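Local structure of elongation factor G (2DY1) at residues L95-V103 / L272-G280; L136-L146 / P158-W169. The protein binds GTP together with a magnesium ion and probably acts as a translational GTPase in the elongation phase of protein synthesis. All coordinates share one frame; numbering follows the deposited sequence.

Contact 1 (L95-V103 / L272-G280); sequences LEAADAALV and LPSPTERFG
R278 meets D99 through one nitrogen: NH1 donates to OD1 over 2.7 Å in a salt bridge that lies almost in the guanidinium plane and approaches the oxygen on its anti side. The two flat groups stand nearly perpendicular, 84° apart, so this is a single-nitrogen contact and not a paired, two-pronged one. The same NH1 also leans on A98 O at 2.9 Å, a weak bond because the angle at the hydrogen is poor. NH2 donates to a water that lies within hydrogen-bonding reach of E96 O and A98 O, tying the arginine to the end of helix 88-97. With CG anti to its backbone N (chi1 -177°) and the chain extended as far as NE, R278 spans the gap from helix 275-279. F279 CZ lies over one guanidinium face, offset toward the rim, while the ring edge at CE2 meets D99 OD1. An alanine in place of R278 would remove this arm and would probably leave OD1 without its cross-segment charge partner and the bridging water without its donor.

The other carboxylate oxygen, OD2, rests against P275, 3.4 Å from CA, and a second water links OD2 and P273 O, lying close to both; R304 forms a further salt bridge with OD2. Farther along the strand, the packing turns apolar: A100 CB rests against both methyl branches of L272, 3.9 Å from CD1, and the P273 ring lies against D99 O through CG.

S274 and E277 form a capping box at the start of helix 275-279, S274 OG accepting from E277 N. The whole arrangement fastens that short capped helix to the helix-to-strand turn entering strand 100-106 of the P-loop GTPase fold.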
# COMPACT_ATOMS: atom_id res chain seq x y z
N LEU A 95 -10.13 2.41 -4.89
CA LEU A 95 -11.30 1.72 -4.36
C LEU A 95 -12.07 2.65 -3.42
O LEU A 95 -13.31 2.68 -3.44
CB LEU A 95 -10.88 0.40 -3.67
CG LEU A 95 -10.49 -0.69 -4.69
CD1 LEU A 95 -9.70 -1.78 -4.01
CD2 LEU A 95 -11.74 -1.23 -5.39
N GLU A 96 -11.35 3.41 -2.60
CA GLU A 96 -11.99 4.38 -1.69
C GLU A 96 -12.85 5.37 -2.45
O GLU A 96 -13.92 5.79 -1.98
CB GLU A 96 -10.94 5.24 -0.99
CG GLU A 96 -10.39 4.77 0.28
CD GLU A 96 -9.76 5.93 1.02
OE1 GLU A 96 -9.20 5.71 2.09
OE2 GLU A 96 -9.85 7.08 0.52
N ALA A 97 -12.35 5.77 -3.62
CA ALA A 97 -12.99 6.74 -4.47
C ALA A 97 -14.18 6.27 -5.27
O ALA A 97 -14.92 7.08 -5.78
CB ALA A 97 -11.95 7.33 -5.45
N ALA A 98 -14.35 4.96 -5.40
CA ALA A 98 -15.42 4.42 -6.24
C ALA A 98 -16.57 3.84 -5.46
O ALA A 98 -16.44 3.62 -4.26
CB ALA A 98 -14.84 3.34 -7.15
N ASP A 99 -17.68 3.59 -6.15
CA ASP A 99 -18.85 3.00 -5.52
C ASP A 99 -18.98 1.51 -5.88
O ASP A 99 -19.92 0.84 -5.40
CB ASP A 99 -20.12 3.75 -5.92
CG ASP A 99 -20.10 5.21 -5.51
OD1 ASP A 99 -19.40 5.53 -4.52
OD2 ASP A 99 -20.78 6.03 -6.17
N ALA A 100 -18.07 0.99 -6.69
CA ALA A 100 -18.09 -0.42 -7.09
C ALA A 100 -16.72 -0.76 -7.66
O ALA A 100 -16.00 0.13 -8.10
CB ALA A 100 -19.16 -0.68 -8.14
N ALA A 101 -16.39 -2.05 -7.64
CA ALA A 101 -15.12 -2.51 -8.18
C ALA A 101 -15.36 -3.42 -9.38
O ALA A 101 -16.20 -4.31 -9.33
CB ALA A 101 -14.36 -3.28 -7.12
N LEU A 102 -14.65 -3.15 -10.48
CA LEU A 102 -14.70 -4.00 -11.68
C LEU A 102 -13.37 -4.73 -11.57
O LEU A 102 -12.31 -4.10 -11.64
CB LEU A 102 -14.75 -3.14 -12.95
CG LEU A 102 -14.59 -3.90 -14.28
CD1 LEU A 102 -15.70 -4.99 -14.43
CD2 LEU A 102 -14.68 -2.91 -15.46
N VAL A 103 -13.43 -6.04 -11.42
CA VAL A 103 -12.22 -6.83 -11.20
C VAL A 103 -11.85 -7.63 -12.43
O VAL A 103 -12.57 -8.53 -12.82
CB VAL A 103 -12.46 -7.80 -9.99
CG1 VAL A 103 -11.19 -8.54 -9.63
CG2 VAL A 103 -13.00 -7.00 -8.76
N LEU A 272 -24.21 -1.85 -11.71
CA LEU A 272 -23.56 -1.19 -10.59
C LEU A 272 -24.36 -0.00 -10.10
O LEU A 272 -25.10 0.61 -10.86
CB LEU A 272 -22.13 -0.81 -11.00
CG LEU A 272 -21.35 -2.05 -11.47
CD1 LEU A 272 -19.92 -1.61 -11.83
CD2 LEU A 272 -21.31 -3.15 -10.41
N PRO A 273 -24.21 0.33 -8.81
CA PRO A 273 -24.96 1.44 -8.23
C PRO A 273 -24.53 2.85 -8.54
O PRO A 273 -23.36 3.12 -8.78
CB PRO A 273 -24.86 1.18 -6.74
CG PRO A 273 -23.44 0.72 -6.61
CD PRO A 273 -23.34 -0.29 -7.79
N SER A 274 -25.51 3.75 -8.50
CA SER A 274 -25.27 5.16 -8.71
C SER A 274 -24.85 5.74 -7.35
O SER A 274 -25.03 5.12 -6.30
CB SER A 274 -26.56 5.85 -9.15
OG SER A 274 -27.45 5.91 -8.03
N PRO A 275 -24.27 6.95 -7.35
CA PRO A 275 -23.85 7.57 -6.10
C PRO A 275 -25.06 7.79 -5.17
O PRO A 275 -24.95 7.65 -3.95
CB PRO A 275 -23.23 8.89 -6.55
CG PRO A 275 -22.66 8.54 -7.88
CD PRO A 275 -23.70 7.65 -8.52
N THR A 276 -26.19 8.14 -5.77
CA THR A 276 -27.42 8.37 -5.01
C THR A 276 -27.84 7.10 -4.28
O THR A 276 -28.29 7.14 -3.13
CB THR A 276 -28.56 8.82 -5.92
OG1 THR A 276 -28.22 10.09 -6.50
CG2 THR A 276 -29.86 8.96 -5.12
N GLU A 277 -27.71 5.96 -4.95
CA GLU A 277 -28.07 4.70 -4.32
C GLU A 277 -27.14 4.36 -3.14
O GLU A 277 -27.51 3.60 -2.25
CB GLU A 277 -28.06 3.57 -5.35
CG GLU A 277 -29.22 3.66 -6.32
CD GLU A 277 -29.18 2.64 -7.44
OE1 GLU A 277 -30.24 2.04 -7.73
OE2 GLU A 277 -28.12 2.45 -8.05
N ARG A 278 -25.93 4.91 -3.13
CA ARG A 278 -25.02 4.62 -2.05
C ARG A 278 -25.08 5.64 -0.90
O ARG A 278 -25.16 5.26 0.27
CB ARG A 278 -23.57 4.55 -2.57
CG ARG A 278 -22.59 4.19 -1.49
CD ARG A 278 -21.16 4.18 -2.01
NE ARG A 278 -20.20 3.77 -0.97
CZ ARG A 278 -18.88 3.85 -1.12
NH1 ARG A 278 -18.39 4.34 -2.26
NH2 ARG A 278 -18.07 3.42 -0.17
N PHE A 279 -25.07 6.91 -1.26
CA PHE A 279 -25.02 8.03 -0.31
C PHE A 279 -26.30 8.82 -0.14
O PHE A 279 -26.37 9.67 0.76
CB PHE A 279 -23.96 9.05 -0.74
CG PHE A 279 -22.55 8.53 -0.67
CD1 PHE A 279 -21.86 8.51 0.53
CD2 PHE A 279 -21.94 8.00 -1.80
CE1 PHE A 279 -20.57 7.97 0.60
CE2 PHE A 279 -20.67 7.46 -1.73
CZ PHE A 279 -19.99 7.44 -0.55
N GLY A 280 -27.28 8.58 -1.00
CA GLY A 280 -28.51 9.35 -0.95
C GLY A 280 -28.22 10.74 -1.50
O GLY A 280 -27.10 11.01 -1.98
O HOH W 1 -15.44 3.59 -1.47
O HOH W 2 -21.43 5.16 -8.67

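Contact 2 (L136-L146 / P158-W169); sequences LDKGGDYYALL and PIDLPLYEGGKW. With GTP (guanosine-5'-triphosphate), chain C.
L136 sets a methyl over the face of W169: CD2 stands 3.9 Å from the centroid of the five-membered ring, almost on the ring normal, a CH-pi contact. CG anti to the backbone N (chi1 -174°) carries the leucine branch there, while CB covers the six-membered part near CE3. The L136 side chain crosses P162 at about a right angle, CD2 3.6 Å from CB, and the same methyl touches the hydroxyl of Y164. One leucine thus fills the angle between a proline, a tyrosine and an indole.

Both tyrosines of helix 142-153 touch P162 CD, each in its own way. Y142 comes in obliquely, its CD2 3.4 Å from P162 CD, and sends its hydroxyl on to D160 O, 3.0 Å away; the donor sits above the carbonyl plane, 44° out of it. Y143 crosses L161 at about a right angle, CE2 against CD2 at 3.7 Å, and its OH shares a water with P162 O. Farther along the helix, L146 CD1 packs obliquely on P158 CG. At the other end, the Y164 hydroxyl joins two waters, one held by G140 O and the other by Y142 N.

Next to the indole, D137 faces the nucleotide with its carboxylate. Its OD1 accepts from GTP N1 at 2.7 Å and OD2 from N2, so both carboxylate oxygens read the guanine edge, while CB lies at the rim of W169 in the ring plane, which places the tryptophan in the second shell of this base-binding residue and probably helps to position it.

Helix 142-146 runs antiparallel to strand 160-165, at 168° with axes 9.8 Å apart. F204 of helix 198-213 touches L146, P158 and L161, R200 makes a cation-pi contact with Y143, and strand 248-252 lies beside Y142, D160 and W169.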
# COMPACT_ATOMS: atom_id res chain seq x y z
N LEU A 136 -9.20 -14.27 -23.08
CA LEU A 136 -9.66 -15.60 -23.46
C LEU A 136 -9.09 -15.98 -24.84
O LEU A 136 -9.00 -17.17 -25.17
CB LEU A 136 -11.19 -15.66 -23.48
CG LEU A 136 -11.81 -17.05 -23.72
CD1 LEU A 136 -11.42 -17.98 -22.57
CD2 LEU A 136 -13.33 -16.96 -23.83
N ASP A 137 -8.67 -15.00 -25.63
CA ASP A 137 -8.12 -15.27 -26.96
C ASP A 137 -6.82 -16.04 -26.88
O ASP A 137 -6.36 -16.62 -27.87
CB ASP A 137 -7.91 -13.98 -27.76
CG ASP A 137 -6.98 -13.00 -27.05
OD1 ASP A 137 -7.29 -12.64 -25.89
OD2 ASP A 137 -5.96 -12.60 -27.66
N LYS A 138 -6.21 -16.06 -25.69
CA LYS A 138 -4.97 -16.79 -25.53
C LYS A 138 -5.20 -18.30 -25.35
O LYS A 138 -4.23 -19.07 -25.30
CB LYS A 138 -4.15 -16.17 -24.38
CG LYS A 138 -3.84 -14.70 -24.67
CD LYS A 138 -2.93 -14.05 -23.64
CE LYS A 138 -1.46 -14.39 -23.88
NZ LYS A 138 -0.58 -13.69 -22.90
N GLY A 139 -6.46 -18.74 -25.27
CA GLY A 139 -6.75 -20.18 -25.21
C GLY A 139 -7.34 -20.94 -24.02
O GLY A 139 -7.49 -22.17 -24.08
N GLY A 140 -7.71 -20.23 -22.96
CA GLY A 140 -8.23 -20.85 -21.76
C GLY A 140 -9.61 -21.51 -21.77
O GLY A 140 -10.30 -21.51 -22.78
N ASP A 141 -9.98 -22.07 -20.63
CA ASP A 141 -11.26 -22.76 -20.47
C ASP A 141 -12.19 -21.91 -19.61
O ASP A 141 -12.13 -21.93 -18.37
CB ASP A 141 -11.04 -24.13 -19.80
CG ASP A 141 -12.34 -24.90 -19.61
OD1 ASP A 141 -13.41 -24.34 -19.93
OD2 ASP A 141 -12.31 -26.06 -19.14
N TYR A 142 -13.07 -21.18 -20.28
CA TYR A 142 -13.99 -20.28 -19.59
C TYR A 142 -14.92 -20.98 -18.61
O TYR A 142 -15.21 -20.45 -17.55
CB TYR A 142 -14.83 -19.53 -20.62
CG TYR A 142 -15.64 -18.40 -20.06
CD1 TYR A 142 -15.03 -17.17 -19.79
CD2 TYR A 142 -17.00 -18.54 -19.83
CE1 TYR A 142 -15.78 -16.10 -19.31
CE2 TYR A 142 -17.75 -17.46 -19.34
CZ TYR A 142 -17.13 -16.25 -19.09
OH TYR A 142 -17.88 -15.18 -18.65
N TYR A 143 -15.39 -22.17 -18.96
CA TYR A 143 -16.30 -22.87 -18.08
C TYR A 143 -15.65 -23.34 -16.80
O TYR A 143 -16.25 -23.25 -15.74
CB TYR A 143 -16.96 -24.02 -18.85
CG TYR A 143 -17.79 -23.47 -19.99
CD1 TYR A 143 -17.24 -23.24 -21.25
CD2 TYR A 143 -19.10 -23.06 -19.75
CE1 TYR A 143 -17.98 -22.61 -22.26
CE2 TYR A 143 -19.85 -22.44 -20.74
CZ TYR A 143 -19.29 -22.21 -21.99
OH TYR A 143 -20.04 -21.60 -22.96
N ALA A 144 -14.40 -23.79 -16.88
CA ALA A 144 -13.68 -24.21 -15.69
C ALA A 144 -13.40 -22.95 -14.86
O ALA A 144 -13.41 -23.00 -13.63
CB ALA A 144 -12.37 -24.91 -16.07
N LEU A 145 -13.14 -21.83 -15.53
CA LEU A 145 -12.88 -20.57 -14.83
C LEU A 145 -14.12 -20.17 -14.04
O LEU A 145 -14.01 -19.78 -12.88
CB LEU A 145 -12.50 -19.47 -15.81
CG LEU A 145 -12.35 -18.08 -15.17
CD1 LEU A 145 -11.24 -18.09 -14.12
CD2 LEU A 145 -12.03 -17.07 -16.25
N LEU A 146 -15.31 -20.28 -14.63
CA LEU A 146 -16.52 -19.94 -13.88
C LEU A 146 -16.64 -20.81 -12.62
O LEU A 146 -17.01 -20.31 -11.55
CB LEU A 146 -17.77 -20.14 -14.74
CG LEU A 146 -17.99 -19.17 -15.90
CD1 LEU A 146 -19.33 -19.47 -16.58
CD2 LEU A 146 -17.99 -17.74 -15.36
N PRO A 158 -23.01 -15.50 -14.10
CA PRO A 158 -22.55 -15.39 -15.49
C PRO A 158 -23.51 -14.61 -16.38
O PRO A 158 -24.66 -14.99 -16.54
CB PRO A 158 -22.42 -16.85 -15.94
CG PRO A 158 -22.22 -17.60 -14.64
CD PRO A 158 -23.17 -16.90 -13.69
N ILE A 159 -23.04 -13.51 -16.95
CA ILE A 159 -23.86 -12.72 -17.85
C ILE A 159 -23.55 -13.16 -19.27
O ILE A 159 -24.44 -13.26 -20.12
CB ILE A 159 -23.51 -11.20 -17.74
CG1 ILE A 159 -23.78 -10.71 -16.31
CG2 ILE A 159 -24.27 -10.40 -18.79
CD1 ILE A 159 -25.19 -10.98 -15.82
N ASP A 160 -22.27 -13.43 -19.52
CA ASP A 160 -21.83 -13.82 -20.86
C ASP A 160 -21.18 -15.18 -20.87
O ASP A 160 -20.59 -15.61 -19.88
CB ASP A 160 -20.71 -12.88 -21.35
CG ASP A 160 -21.13 -11.44 -21.44
OD1 ASP A 160 -22.20 -11.18 -22.03
OD2 ASP A 160 -20.37 -10.56 -20.94
N LEU A 161 -21.30 -15.83 -22.03
CA LEU A 161 -20.60 -17.08 -22.32
C LEU A 161 -19.87 -16.76 -23.64
O LEU A 161 -20.27 -15.88 -24.40
CB LEU A 161 -21.56 -18.25 -22.51
CG LEU A 161 -22.29 -18.66 -21.24
CD1 LEU A 161 -23.23 -19.81 -21.61
CD2 LEU A 161 -21.33 -19.08 -20.14
N PRO A 162 -18.78 -17.47 -23.93
CA PRO A 162 -18.06 -17.18 -25.17
C PRO A 162 -18.65 -17.75 -26.44
O PRO A 162 -19.18 -18.87 -26.45
CB PRO A 162 -16.67 -17.75 -24.90
CG PRO A 162 -16.94 -18.90 -23.95
CD PRO A 162 -18.08 -18.43 -23.07
N LEU A 163 -18.60 -16.95 -27.50
CA LEU A 163 -19.04 -17.44 -28.80
C LEU A 163 -17.79 -17.87 -29.55
O LEU A 163 -16.86 -17.09 -29.72
CB LEU A 163 -19.77 -16.35 -29.60
CG LEU A 163 -20.23 -16.80 -30.99
CD1 LEU A 163 -21.32 -17.86 -30.81
CD2 LEU A 163 -20.78 -15.61 -31.78
N TYR A 164 -17.76 -19.13 -29.98
CA TYR A 164 -16.62 -19.64 -30.73
C TYR A 164 -17.01 -20.01 -32.15
O TYR A 164 -18.16 -20.36 -32.42
CB TYR A 164 -16.07 -20.92 -30.10
CG TYR A 164 -15.34 -20.73 -28.79
CD1 TYR A 164 -14.00 -20.34 -28.77
CD2 TYR A 164 -15.99 -20.94 -27.58
CE1 TYR A 164 -13.32 -20.17 -27.56
CE2 TYR A 164 -15.32 -20.78 -26.38
CZ TYR A 164 -14.00 -20.40 -26.36
OH TYR A 164 -13.33 -20.27 -25.16
N GLU A 165 -16.04 -19.93 -33.05
CA GLU A 165 -16.22 -20.34 -34.44
C GLU A 165 -14.97 -21.15 -34.74
O GLU A 165 -13.86 -20.63 -34.73
CB GLU A 165 -16.35 -19.12 -35.37
CG GLU A 165 -17.70 -18.45 -35.28
CD GLU A 165 -17.80 -17.19 -36.12
OE1 GLU A 165 -16.79 -16.82 -36.75
OE2 GLU A 165 -18.89 -16.57 -36.13
N GLY A 166 -15.16 -22.45 -34.94
CA GLY A 166 -14.03 -23.31 -35.23
C GLY A 166 -12.89 -23.18 -34.24
O GLY A 166 -11.72 -23.11 -34.64
N GLY A 167 -13.21 -23.13 -32.96
CA GLY A 167 -12.18 -23.03 -31.94
C GLY A 167 -11.65 -21.63 -31.65
O GLY A 167 -10.90 -21.45 -30.70
N LYS A 168 -12.06 -20.65 -32.45
CA LYS A 168 -11.61 -19.28 -32.25
C LYS A 168 -12.66 -18.45 -31.51
O LYS A 168 -13.84 -18.47 -31.88
CB LYS A 168 -11.33 -18.64 -33.61
CG LYS A 168 -10.92 -17.18 -33.56
CD LYS A 168 -10.75 -16.63 -34.96
CE LYS A 168 -10.34 -15.17 -34.97
NZ LYS A 168 -10.35 -14.63 -36.36
N TRP A 169 -12.24 -17.73 -30.48
CA TRP A 169 -13.17 -16.88 -29.72
C TRP A 169 -13.46 -15.65 -30.57
O TRP A 169 -12.55 -14.90 -30.91
CB TRP A 169 -12.54 -16.46 -28.40
CG TRP A 169 -13.38 -15.48 -27.64
CD1 TRP A 169 -14.72 -15.57 -27.39
CD2 TRP A 169 -12.92 -14.30 -26.98
NE1 TRP A 169 -15.13 -14.50 -26.61
CE2 TRP A 169 -14.04 -13.71 -26.35
CE3 TRP A 169 -11.67 -13.67 -26.87
CZ2 TRP A 169 -13.95 -12.53 -25.61
CZ3 TRP A 169 -11.58 -12.49 -26.13
CH2 TRP A 169 -12.72 -11.94 -25.51
PG GTP C . -1.02 -3.56 -14.74
O1G GTP C . 0.57 -3.74 -14.80
O2G GTP C . -1.39 -2.01 -14.90
O3G GTP C . -1.63 -4.16 -13.54
O3B GTP C . -1.49 -4.31 -16.09
PB GTP C . -2.94 -4.15 -16.77
O1B GTP C . -3.91 -4.97 -16.01
O2B GTP C . -3.25 -2.71 -16.96
O3A GTP C . -2.72 -4.92 -18.17
PA GTP C . -2.31 -4.20 -19.54
O1A GTP C . -3.50 -3.53 -20.11
O2A GTP C . -1.09 -3.39 -19.31
O5' GTP C . -1.95 -5.44 -20.49
C5' GTP C . -0.74 -6.15 -20.27
C4' GTP C . -0.41 -7.02 -21.48
O4' GTP C . -1.58 -7.82 -21.73
C3' GTP C . -0.21 -6.15 -22.71
O3' GTP C . 0.72 -6.79 -23.59
C2' GTP C . -1.60 -6.12 -23.34
O2' GTP C . -1.48 -5.94 -24.75
C1' GTP C . -2.01 -7.57 -23.08
N9 GTP C . -3.47 -7.79 -23.17
C8 GTP C . -4.41 -7.11 -22.51
N7 GTP C . -5.60 -7.66 -22.73
C5 GTP C . -5.42 -8.70 -23.54
C6 GTP C . -6.28 -9.63 -24.10
O6 GTP C . -7.49 -9.64 -23.85
N1 GTP C . -5.75 -10.61 -24.96
C2 GTP C . -4.37 -10.63 -25.22
N2 GTP C . -3.86 -11.56 -26.02
N3 GTP C . -3.57 -9.72 -24.65
C4 GTP C . -4.06 -8.77 -23.83
O HOH W 3 -10.76 -20.58 -25.46
O HOH W 4 -13.96 -21.85 -22.94
O HOH W 5 -19.02 -21.39 -25.47

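In the fold
From the N terminus, the chain passes the P-loop and helix 22-32 before reaching 95-103, the first half of contact 1. It then runs through helix 113-124 and strand 129-134 to 136-146, where contact 2 opens. That contact closes a short loop over helix 142-153 when segment 158-169 follows, just 12 residues on. Only after strand 248-252 and helix 261-271 does 272-280 return to complete contact 1, so contact 2 falls wholly within that longer excursion and the two do not cross. Their centres are 29 Å apart and they do not touch, yet both reach one mixed sheet: contact 1 at strand 100-106, contact 2 at strands 156-165 and 168-174.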